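Local coordinates for protein Cwp19 (Clostridioides difficile, PDB 5OQ3) that probably cleaves cell-wall glycans with this TIM-barrel glycoside hydrolase domain, the whole protein possibly also having N-acetylmuramoyl-L-alanine amidase activity, at residues A29-T34 with T68-V73; Y36-P41 with M360-K365; V64-A69 with R115-H120. One frame throughout, in Å; residues are numbered along the deposited sequence.

Contact 1. Residues A29-T34 with T68-V73; sequences AAWIST and TAVVQV
Ala30 and Ile32 interlock with Thr68, Val70 and Gln72 through a ladder of four parallel backbone hydrogen bonds: Ala30 N to Thr68 O, Val70 N to Ala30 O, Ile32 N to Val70 O and Gln72 N to Ile32 O. The bond from Ile32 N to Val70 O is the shortest and straightest, at 2.8 Å and 176° at the hydrogen. Apolar contacts line both faces of the pair. On the face of Ala29 and Trp31, Val70 lies alongside the indole, its CG1 3.7 Å from Trp31 CD1, and turns its other methyl, CG2, to Ala29 CB at 4.0 Å. The indole also meets the ring of Trp122 edge-to-face. With helix 47-63 between them, the two strands make the first beta-alpha-beta crossover of the TIM barrel, and Ile32 faces that helix, touching Leu57 and Leu61. Ile32 CD1 packs 4.0 Å from Val71 CG2 and 4.1 Å from Ala69 CB. Polar side chains take over where strand 27-32 ends. Gln72, with CG opposite its own N (chi1 -166°) and an extended chain, carries its amide across to Ser33 and Thr34. Its OE1 accepts from Ser33 OG at 2.7 Å, tilted 31° from the carbonyl plane, and from Thr34 N at 2.9 Å within that plane; Val35 N is a third donor. Thr34 OG1 donates to Gln72 O at 2.7 Å.

Contact 2. Residues Y36-P41 with M360-K365; sequences YNLDWP and MYFSAK
Leu38 and Ser363 both pack on the Phe362 ring: Ser363 CB sits over the centre of one face, 3.7 Å above the plane, while Leu38 CD2 approaches CZ obliquely at 3.8 Å, the leucine side chain crossing the phenylalanine at about a right angle. In the other segment the indole of Trp40 carries Pro41 CB over the centre of one face, with the cis peptide bond between these two residues folding the proline back, and meets Tyr54 edge-to-face. The contact joins the loop after the first strand of the TIM barrel to the end of the last strand, 356-361, and the start of helix 364-369. The peptide bond from Phe362 to Ser363 is cis as well; a non-prolyl cis peptide after the last strand also occurs in several other TIM-barrel glycoside hydrolases. The third flat group, the carboxylate of Asp39, makes the polar link. Its OD1 receives Ser363 OG at 2.7 Å on the syn lone pair, and Lys365 N at 2.9 Å from above the carboxylate plane, 40° out of it. The second oxygen, OD2, accepts from Ser33 N at the end of strand 27-32, so three donors should hold the group's rotation, and Lys365 N links it to the start of helix 364-369. Within the loop, Asn37 ND2 bonds to Pro41 O at 2.8 Å, spanning Asp39, and also to Tyr91 O. The side chain of Lys365 takes part through its carbons; its NZ stays 5.5 Å from Asp39 OD1. With CG placed between N and the carbonyl carbon (chi1 70°), its aliphatic chain runs past OD1 and crosses Leu38, where Lys365 CE is pressed unusually tightly against Leu38 CD1, at 3.3 Å.

Contact 3. Residues V64-A69 with R115-H120; sequences VGINTA and RGMEFH
One water bridges Asn67 O and Gly116 O, donating to both, 3.2 Å from Asn67 O and 2.8 Å from Gly116 O, so two carbonyls that cannot bond to each other are joined just before the strands begin. Asn67 O also takes the amide of Glu118, the first rung of a parallel ladder, and the CA-H of Met117 comes close to the same oxygen. The ladder then continues with Ala69 N to Glu118 O at 2.9 Å and His120 N to Ala69 O at 2.9 Å, both with 171° at the hydrogen.

Side-chain contacts flank the ladder. The methyl CG2 of Thr68 stands over one face of the His120 imidazole in a CH-pi contact, 4.1 Å from the ring centroid and displaced toward the rim. His120 ND1 is hydrogen-bonded to Tyr286 OH, which should help to set the rotation of the ring. The hydroxyl of Thr68 turns back to its neighbour, OG1 donating to Asn67 OD1 at 2.9 Å; that oxygen also receives Arg28 N, while Asn67 ND2 reaches Glu26 O, fastening the asparagine to the start of the first strand and the residue before it. Met117 bends at its thioether (chi3 79°), which brings its terminal methyl to the backbone and side chain of Ile66: CE lies 3.7 Å from Ile66 O and 4.0 Å from Ile66 CG2.

Helices lead into both segments and stop at glycines with positive phi, Gly65 after helix 47-63 and Gly116 after helix 104-114, each in a Schellman motif. Helix, glycine turn and parallel strand thus appear twice side by side, as expected of successive alpha-to-beta connections at the N-terminal end of a TIM barrel's strands.

How the contacts relate
From the N terminus, strand 27-32 is laid down first, and contact 1 closes the loop through helix 47-63 when strand 68-74 pairs with it. Contact 3 uses the start of that strand and the turn before it, sharing Thr68 and Ala69 with contact 1, and closes the next loop with strand 118-123. Contact 2 starts at residues 36-41, within the first loop, but waits for residues 360-365; it therefore crosses contact 1 and encloses contact 3 entirely. Contacts 1 and 3 add neighbouring strands in sequence order, whereas contact 2 brings the last strand and helix 364-369 to the first, across the seam of the barrel. Probable hydrogen bonds join contacts 1 and 2 (Ala364 N, Trp31 O) and contacts 1 and 3 (Val71 N, His120 O).

Contact 1. Residues A29-T34 with T68-V73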
loop_
_atom_site.group_PDB
_atom_site.type_symbol
_atom_site.label_atom_id
_atom_site.label_comp_id
_atom_site.label_asym_id
_atom_site.label_seq_id
_atom_site.Cartn_x
_atom_site.Cartn_y
_atom_site.Cartn_z
ATOM N N ALA A 29 6.088 -7.454 9.099
ATOM C CA ALA A 29 4.677 -7.235 8.737
ATOM C C ALA A 29 4.226 -8.144 7.641
ATOM O O ALA A 29 5.031 -8.602 6.861
ATOM C CB ALA A 29 4.492 -5.781 8.311
ATOM N N ALA A 30 2.935 -8.381 7.598
ATOM C CA ALA A 30 2.314 -9.025 6.467
ATOM C C ALA A 30 1.172 -8.144 5.952
ATOM O O ALA A 30 0.360 -7.669 6.740
ATOM C CB ALA A 30 1.809 -10.401 6.824
ATOM N N TRP A 31 1.103 -8.009 4.630
ATOM C CA TRP A 31 -0.050 -7.400 3.974
ATOM C C TRP A 31 -1.216 -8.387 3.993
ATOM O O TRP A 31 -1.042 -9.572 3.639
ATOM C CB TRP A 31 0.268 -7.004 2.524
ATOM C CG TRP A 31 1.018 -5.739 2.365
ATOM C CD1 TRP A 31 0.520 -4.479 2.467
ATOM C CD2 TRP A 31 2.380 -5.576 1.934
ATOM N NE1 TRP A 31 1.490 -3.566 2.205
ATOM C CE2 TRP A 31 2.617 -4.209 1.806
ATOM C CE3 TRP A 31 3.396 -6.467 1.591
ATOM C CZ2 TRP A 31 3.851 -3.684 1.407
ATOM C CZ3 TRP A 31 4.599 -5.968 1.159
ATOM C CH2 TRP A 31 4.814 -4.587 1.073
ATOM N N ILE A 32 -2.389 -7.881 4.368
ATOM C CA ILE A 32 -3.651 -8.612 4.274
ATOM C C ILE A 32 -4.544 -7.775 3.320
ATOM O O ILE A 32 -5.136 -6.774 3.695
ATOM C CB ILE A 32 -4.293 -8.757 5.678
ATOM C CG1 ILE A 32 -3.332 -9.556 6.617
ATOM C CG2 ILE A 32 -5.670 -9.421 5.608
ATOM C CD1 ILE A 32 -3.814 -9.680 8.051
ATOM N N SER A 33 -4.556 -8.186 2.073
ATOM C CA SER A 33 -5.302 -7.561 0.994
ATOM C C SER A 33 -6.714 -8.074 0.961
ATOM O O SER A 33 -6.969 -9.278 1.099
ATOM C CB SER A 33 -4.580 -7.774 -0.330
ATOM O OG SER A 33 -5.226 -7.060 -1.368
ATOM N N THR A 34 -7.646 -7.146 0.779
ATOM C CA THR A 34 -9.086 -7.424 0.726
ATOM C C THR A 34 -9.667 -7.279 -0.689
ATOM O O THR A 34 -10.745 -7.797 -0.991
ATOM C CB THR A 34 -9.828 -6.476 1.677
ATOM O OG1 THR A 34 -9.573 -5.126 1.283
ATOM C CG2 THR A 34 -9.386 -6.680 3.093
ATOM N N THR A 68 3.060 -7.334 12.855
ATOM C CA THR A 68 2.302 -6.183 12.307
ATOM C C THR A 68 1.414 -6.672 11.182
ATOM O O THR A 68 1.928 -7.337 10.265
ATOM C CB THR A 68 3.262 -5.071 11.802
ATOM O OG1 THR A 68 4.096 -4.637 12.883
ATOM C CG2 THR A 68 2.472 -3.856 11.283
ATOM N N ALA A 69 0.133 -6.307 11.222
ATOM C CA ALA A 69 -0.813 -6.639 10.160
ATOM C C ALA A 69 -1.100 -5.343 9.422
ATOM O O ALA A 69 -1.476 -4.351 10.033
ATOM C CB ALA A 69 -2.103 -7.195 10.756
ATOM N N VAL A 70 -0.968 -5.352 8.131
ATOM C CA VAL A 70 -1.216 -4.175 7.257
ATOM C C VAL A 70 -2.453 -4.529 6.432
ATOM O O VAL A 70 -2.379 -5.336 5.475
ATOM C CB VAL A 70 -0.012 -3.854 6.361
ATOM C CG1 VAL A 70 -0.305 -2.594 5.542
ATOM C CG2 VAL A 70 1.252 -3.624 7.200
ATOM N N VAL A 71 -3.619 -4.021 6.868
ATOM C CA VAL A 71 -4.913 -4.542 6.404
ATOM C C VAL A 71 -5.595 -3.506 5.522
ATOM O O VAL A 71 -5.731 -2.357 5.934
ATOM C CB VAL A 71 -5.792 -4.887 7.619
ATOM C CG1 VAL A 71 -7.130 -5.437 7.144
ATOM C CG2 VAL A 71 -5.046 -5.906 8.517
ATOM N N GLN A 72 -6.000 -3.901 4.326
ATOM C CA GLN A 72 -6.558 -3.010 3.297
ATOM C C GLN A 72 -7.996 -2.660 3.617
ATOM O O GLN A 72 -8.907 -3.399 3.312
ATOM C CB GLN A 72 -6.425 -3.713 1.938
ATOM C CG GLN A 72 -6.644 -2.838 0.725
ATOM C CD GLN A 72 -6.375 -3.573 -0.551
ATOM O OE1 GLN A 72 -6.576 -4.795 -0.611
ATOM N NE2 GLN A 72 -5.963 -2.844 -1.599
ATOM N N VAL A 73 -8.164 -1.496 4.257
ATOM C CA VAL A 73 -9.457 -1.007 4.679
ATOM C C VAL A 73 -10.195 -0.208 3.597
ATOM O O VAL A 73 -11.386 0.018 3.712
ATOM C CB VAL A 73 -9.383 -0.202 5.987
ATOM C CG1 VAL A 73 -8.806 -1.046 7.131
ATOM C CG2 VAL A 73 -8.639 1.117 5.864
#

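Contact 2. Residues Y36-P41 with M360-K365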
loop_
_atom_site.group_PDB
_atom_site.type_symbol
_atom_site.label_atom_id
_atom_site.label_comp_id
_atom_site.label_asym_id
_atom_site.label_seq_id
_atom_site.Cartn_x
_atom_site.Cartn_y
_atom_site.Cartn_z
ATOM N N TYR A 36 -10.545 -8.189 -4.268
ATOM C CA TYR A 36 -10.810 -9.529 -4.800
ATOM C C TYR A 36 -10.687 -10.620 -3.719
ATOM O O TYR A 36 -10.484 -11.779 -4.034
ATOM C CB TYR A 36 -9.925 -9.831 -6.002
ATOM C CG TYR A 36 -10.147 -8.922 -7.156
ATOM C CD1 TYR A 36 -11.414 -8.833 -7.757
ATOM C CD2 TYR A 36 -9.108 -8.166 -7.690
ATOM C CE1 TYR A 36 -11.638 -8.006 -8.840
ATOM C CE2 TYR A 36 -9.332 -7.331 -8.781
ATOM C CZ TYR A 36 -10.598 -7.260 -9.340
ATOM O OH TYR A 36 -10.837 -6.457 -10.415
ATOM N N ASN A 37 -10.879 -10.244 -2.444
ATOM C CA ASN A 37 -10.867 -11.201 -1.333
ATOM C C ASN A 37 -9.550 -11.989 -1.322
ATOM O O ASN A 37 -9.531 -13.157 -1.024
ATOM C CB ASN A 37 -12.120 -12.110 -1.440
ATOM C CG ASN A 37 -13.391 -11.306 -1.287
ATOM O OD1 ASN A 37 -13.909 -10.745 -2.256
ATOM N ND2 ASN A 37 -13.854 -11.165 -0.048
ATOM N N LEU A 38 -8.442 -11.321 -1.647
ATOM C CA LEU A 38 -7.167 -12.039 -1.853
ATOM C C LEU A 38 -6.715 -12.795 -0.593
ATOM O O LEU A 38 -6.483 -14.005 -0.628
ATOM C CB LEU A 38 -6.069 -11.073 -2.304
ATOM C CG LEU A 38 -4.720 -11.710 -2.615
ATOM C CD1 LEU A 38 -4.834 -12.549 -3.890
ATOM C CD2 LEU A 38 -3.583 -10.672 -2.701
ATOM N N ASP A 39 -6.562 -12.064 0.507
ATOM C CA ASP A 39 -6.149 -12.639 1.767
ATOM C C ASP A 39 -7.278 -12.823 2.775
ATOM O O ASP A 39 -7.259 -13.780 3.517
ATOM C CB ASP A 39 -5.090 -11.772 2.448
ATOM C CG ASP A 39 -3.793 -11.653 1.651
ATOM O OD1 ASP A 39 -3.172 -12.676 1.353
ATOM O OD2 ASP A 39 -3.413 -10.535 1.243
ATOM N N TRP A 40 -8.203 -11.864 2.846
ATOM C CA TRP A 40 -9.330 -11.895 3.777
ATOM C C TRP A 40 -10.408 -10.924 3.251
ATOM O O TRP A 40 -10.032 -9.877 2.678
ATOM C CB TRP A 40 -8.872 -11.440 5.173
ATOM C CG TRP A 40 -9.978 -11.459 6.177
ATOM C CD1 TRP A 40 -10.447 -12.538 6.870
ATOM C CD2 TRP A 40 -10.846 -10.365 6.493
ATOM N NE1 TRP A 40 -11.516 -12.168 7.621
ATOM C CE2 TRP A 40 -11.783 -10.839 7.414
ATOM C CE3 TRP A 40 -10.890 -9.005 6.110
ATOM C CZ2 TRP A 40 -12.783 -10.027 7.946
ATOM C CZ3 TRP A 40 -11.896 -8.201 6.644
ATOM C CH2 TRP A 40 -12.841 -8.723 7.523
ATOM N N PRO A 41 -11.700 -11.199 3.437
ATOM C CA PRO A 41 -12.260 -12.487 3.898
ATOM C C PRO A 41 -12.430 -13.464 2.761
ATOM O O PRO A 41 -12.688 -13.044 1.638
ATOM C CB PRO A 41 -13.633 -12.067 4.441
ATOM C CG PRO A 41 -14.038 -10.923 3.584
ATOM C CD PRO A 41 -12.754 -10.188 3.237
ATOM N N MET A 360 8.152 -6.303 5.064
ATOM C CA MET A 360 6.736 -6.542 4.878
ATOM C C MET A 360 6.570 -7.581 3.812
ATOM O O MET A 360 7.202 -7.493 2.798
ATOM C CB MET A 360 5.972 -5.254 4.520
ATOM C CG MET A 360 6.149 -4.085 5.467
ATOM S SD MET A 360 4.694 -3.024 5.463
ATOM C CE MET A 360 4.965 -2.133 6.957
ATOM N N TYR A 361 5.742 -8.591 4.074
ATOM C CA TYR A 361 5.590 -9.762 3.212
ATOM C C TYR A 361 4.286 -9.652 2.390
ATOM O O TYR A 361 3.205 -9.552 2.974
ATOM C CB TYR A 361 5.536 -11.059 4.039
ATOM C CG TYR A 361 6.894 -11.327 4.653
ATOM C CD1 TYR A 361 7.844 -12.056 3.960
ATOM C CD2 TYR A 361 7.248 -10.852 5.903
ATOM C CE1 TYR A 361 9.083 -12.301 4.498
ATOM C CE2 TYR A 361 8.507 -11.086 6.442
ATOM C CZ TYR A 361 9.422 -11.808 5.720
ATOM O OH TYR A 361 10.685 -12.064 6.212
ATOM N N PHE A 362 4.426 -9.756 1.085
ATOM C CA PHE A 362 3.291 -9.852 0.179
ATOM C C PHE A 362 3.098 -11.289 -0.236
ATOM O O PHE A 362 3.881 -11.752 -1.052
ATOM C CB PHE A 362 3.412 -8.941 -1.042
ATOM C CG PHE A 362 2.055 -8.690 -1.654
ATOM C CD1 PHE A 362 1.525 -9.549 -2.626
ATOM C CD2 PHE A 362 1.226 -7.713 -1.120
ATOM C CE1 PHE A 362 0.262 -9.358 -3.120
ATOM C CE2 PHE A 362 -0.061 -7.537 -1.610
ATOM C CZ PHE A 362 -0.535 -8.366 -2.607
ATOM N N SER A 363 2.082 -11.995 0.289
ATOM C CA SER A 363 1.050 -11.509 1.191
ATOM C C SER A 363 0.779 -12.566 2.255
ATOM O O SER A 363 1.337 -13.664 2.219
ATOM C CB SER A 363 -0.235 -11.104 0.437
ATOM O OG SER A 363 -0.890 -12.244 -0.085
ATOM N N ALA A 364 -0.112 -12.246 3.173
ATOM C CA ALA A 364 -0.436 -13.115 4.303
ATOM C C ALA A 364 -0.827 -14.528 3.911
ATOM O O ALA A 364 -0.404 -15.490 4.582
ATOM C CB ALA A 364 -1.535 -12.486 5.128
ATOM N N LYS A 365 -1.619 -14.683 2.843
ATOM C CA LYS A 365 -2.039 -16.020 2.432
ATOM C C LYS A 365 -0.854 -16.928 2.109
ATOM O O LYS A 365 -0.944 -18.160 2.232
ATOM C CB LYS A 365 -2.993 -15.945 1.236
ATOM C CG LYS A 365 -2.394 -15.513 -0.100
ATOM C CD LYS A 365 -3.493 -15.579 -1.166
ATOM C CE LYS A 365 -3.086 -14.950 -2.481
ATOM N NZ LYS A 365 -1.980 -15.693 -3.135
#

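Contact 3. Residues V64-A69 with R115-H120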
loop_
_atom_site.group_PDB
_atom_site.type_symbol
_atom_site.label_atom_id
_atom_site.label_comp_id
_atom_site.label_asym_id
_atom_site.label_seq_id
_atom_site.Cartn_x
_atom_site.Cartn_y
_atom_site.Cartn_z
ATOM N N VAL A 64 4.754 -17.450 13.212
ATOM C CA VAL A 64 6.041 -17.389 12.487
ATOM C C VAL A 64 6.835 -16.139 12.761
ATOM O O VAL A 64 7.869 -15.925 12.140
ATOM C CB VAL A 64 5.892 -17.624 10.972
ATOM C CG1 VAL A 64 5.130 -18.921 10.740
ATOM C CG2 VAL A 64 5.222 -16.446 10.238
ATOM N N GLY A 65 6.337 -15.286 13.654
ATOM C CA GLY A 65 7.059 -14.079 14.038
ATOM C C GLY A 65 6.520 -12.762 13.481
ATOM O O GLY A 65 7.088 -11.724 13.717
ATOM N N ILE A 66 5.433 -12.790 12.732
ATOM C CA ILE A 66 4.826 -11.543 12.260
ATOM C C ILE A 66 4.310 -10.734 13.445
ATOM O O ILE A 66 3.618 -11.247 14.329
ATOM C CB ILE A 66 3.723 -11.817 11.228
ATOM C CG1 ILE A 66 4.255 -12.535 10.004
ATOM C CG2 ILE A 66 2.962 -10.547 10.839
ATOM C CD1 ILE A 66 5.270 -11.747 9.217
ATOM N N ASN A 67 4.689 -9.453 13.462
ATOM C CA ASN A 67 4.317 -8.539 14.535
ATOM C C ASN A 67 3.423 -7.400 14.135
ATOM O O ASN A 67 2.978 -6.631 14.999
ATOM C CB ASN A 67 5.548 -8.035 15.307
ATOM C CG ASN A 67 6.523 -7.224 14.443
ATOM O OD1 ASN A 67 6.137 -6.588 13.458
ATOM N ND2 ASN A 67 7.830 -7.256 14.834
ATOM N N THR A 68 3.060 -7.334 12.855
ATOM C CA THR A 68 2.302 -6.183 12.307
ATOM C C THR A 68 1.414 -6.672 11.182
ATOM O O THR A 68 1.928 -7.337 10.265
ATOM C CB THR A 68 3.262 -5.071 11.802
ATOM O OG1 THR A 68 4.096 -4.637 12.883
ATOM C CG2 THR A 68 2.472 -3.856 11.283
ATOM N N ALA A 69 0.133 -6.307 11.222
ATOM C CA ALA A 69 -0.813 -6.639 10.160
ATOM C C ALA A 69 -1.100 -5.343 9.422
ATOM O O ALA A 69 -1.476 -4.351 10.033
ATOM C CB ALA A 69 -2.103 -7.195 10.756
ATOM N N ARG A 115 -3.240 -10.025 20.474
ATOM C CA ARG A 115 -2.132 -10.886 20.130
ATOM C C ARG A 115 -0.775 -10.134 20.100
ATOM O O ARG A 115 0.226 -10.678 19.636
ATOM C CB ARG A 115 -2.392 -11.528 18.774
ATOM C CG ARG A 115 -3.504 -12.554 18.810
ATOM C CD ARG A 115 -3.949 -12.897 17.405
ATOM N NE ARG A 115 -4.947 -13.939 17.436
ATOM C CZ ARG A 115 -6.217 -13.775 17.778
ATOM N NH1 ARG A 115 -6.707 -12.581 18.096
ATOM N NH2 ARG A 115 -7.031 -14.828 17.809
ATOM N N GLY A 116 -0.720 -8.912 20.600
ATOM C CA GLY A 116 0.513 -8.154 20.624
ATOM C C GLY A 116 1.005 -7.731 19.252
ATOM O O GLY A 116 2.206 -7.521 19.070
ATOM N N MET A 117 0.069 -7.606 18.295
ATOM C CA MET A 117 0.408 -7.210 16.941
ATOM C C MET A 117 -0.070 -5.791 16.676
ATOM O O MET A 117 -1.138 -5.401 17.135
ATOM C CB MET A 117 -0.245 -8.133 15.930
ATOM C CG MET A 117 0.146 -9.587 16.111
ATOM S SD MET A 117 -0.724 -10.804 15.173
ATOM C CE MET A 117 0.062 -10.674 13.587
ATOM N N GLU A 118 0.749 -5.015 15.970
ATOM C CA GLU A 118 0.357 -3.695 15.527
ATOM C C GLU A 118 -0.529 -3.798 14.290
ATOM O O GLU A 118 -0.521 -4.825 13.572
ATOM C CB GLU A 118 1.584 -2.822 15.230
ATOM C CG GLU A 118 2.545 -2.691 16.397
ATOM C CD GLU A 118 2.374 -1.458 17.195
ATOM O OE1 GLU A 118 2.291 -0.371 16.610
ATOM O OE2 GLU A 118 2.431 -1.546 18.434
ATOM N N PHE A 119 -1.319 -2.753 14.090
ATOM C CA PHE A 119 -2.310 -2.719 13.028
ATOM C C PHE A 119 -2.098 -1.445 12.223
ATOM O O PHE A 119 -2.244 -0.329 12.735
ATOM C CB PHE A 119 -3.722 -2.719 13.619
ATOM C CG PHE A 119 -4.788 -2.835 12.572
ATOM C CD1 PHE A 119 -5.222 -1.722 11.875
ATOM C CD2 PHE A 119 -5.358 -4.078 12.277
ATOM C CE1 PHE A 119 -6.184 -1.826 10.908
ATOM C CE2 PHE A 119 -6.340 -4.179 11.303
ATOM C CZ PHE A 119 -6.755 -3.049 10.634
ATOM N N HIS A 120 -1.766 -1.575 10.957
ATOM C CA HIS A 120 -1.665 -0.449 10.018
ATOM C C HIS A 120 -2.841 -0.549 9.041
ATOM O O HIS A 120 -3.029 -1.548 8.379
ATOM C CB HIS A 120 -0.358 -0.433 9.246
ATOM C CG HIS A 120 0.841 -0.153 10.095
ATOM N ND1 HIS A 120 2.010 0.353 9.568
ATOM C CD2 HIS A 120 1.055 -0.275 11.432
ATOM C CE1 HIS A 120 2.888 0.505 10.541
ATOM N NE2 HIS A 120 2.344 0.126 11.676
HETATM O O HOH W 1 4.013 -5.739 17.939
#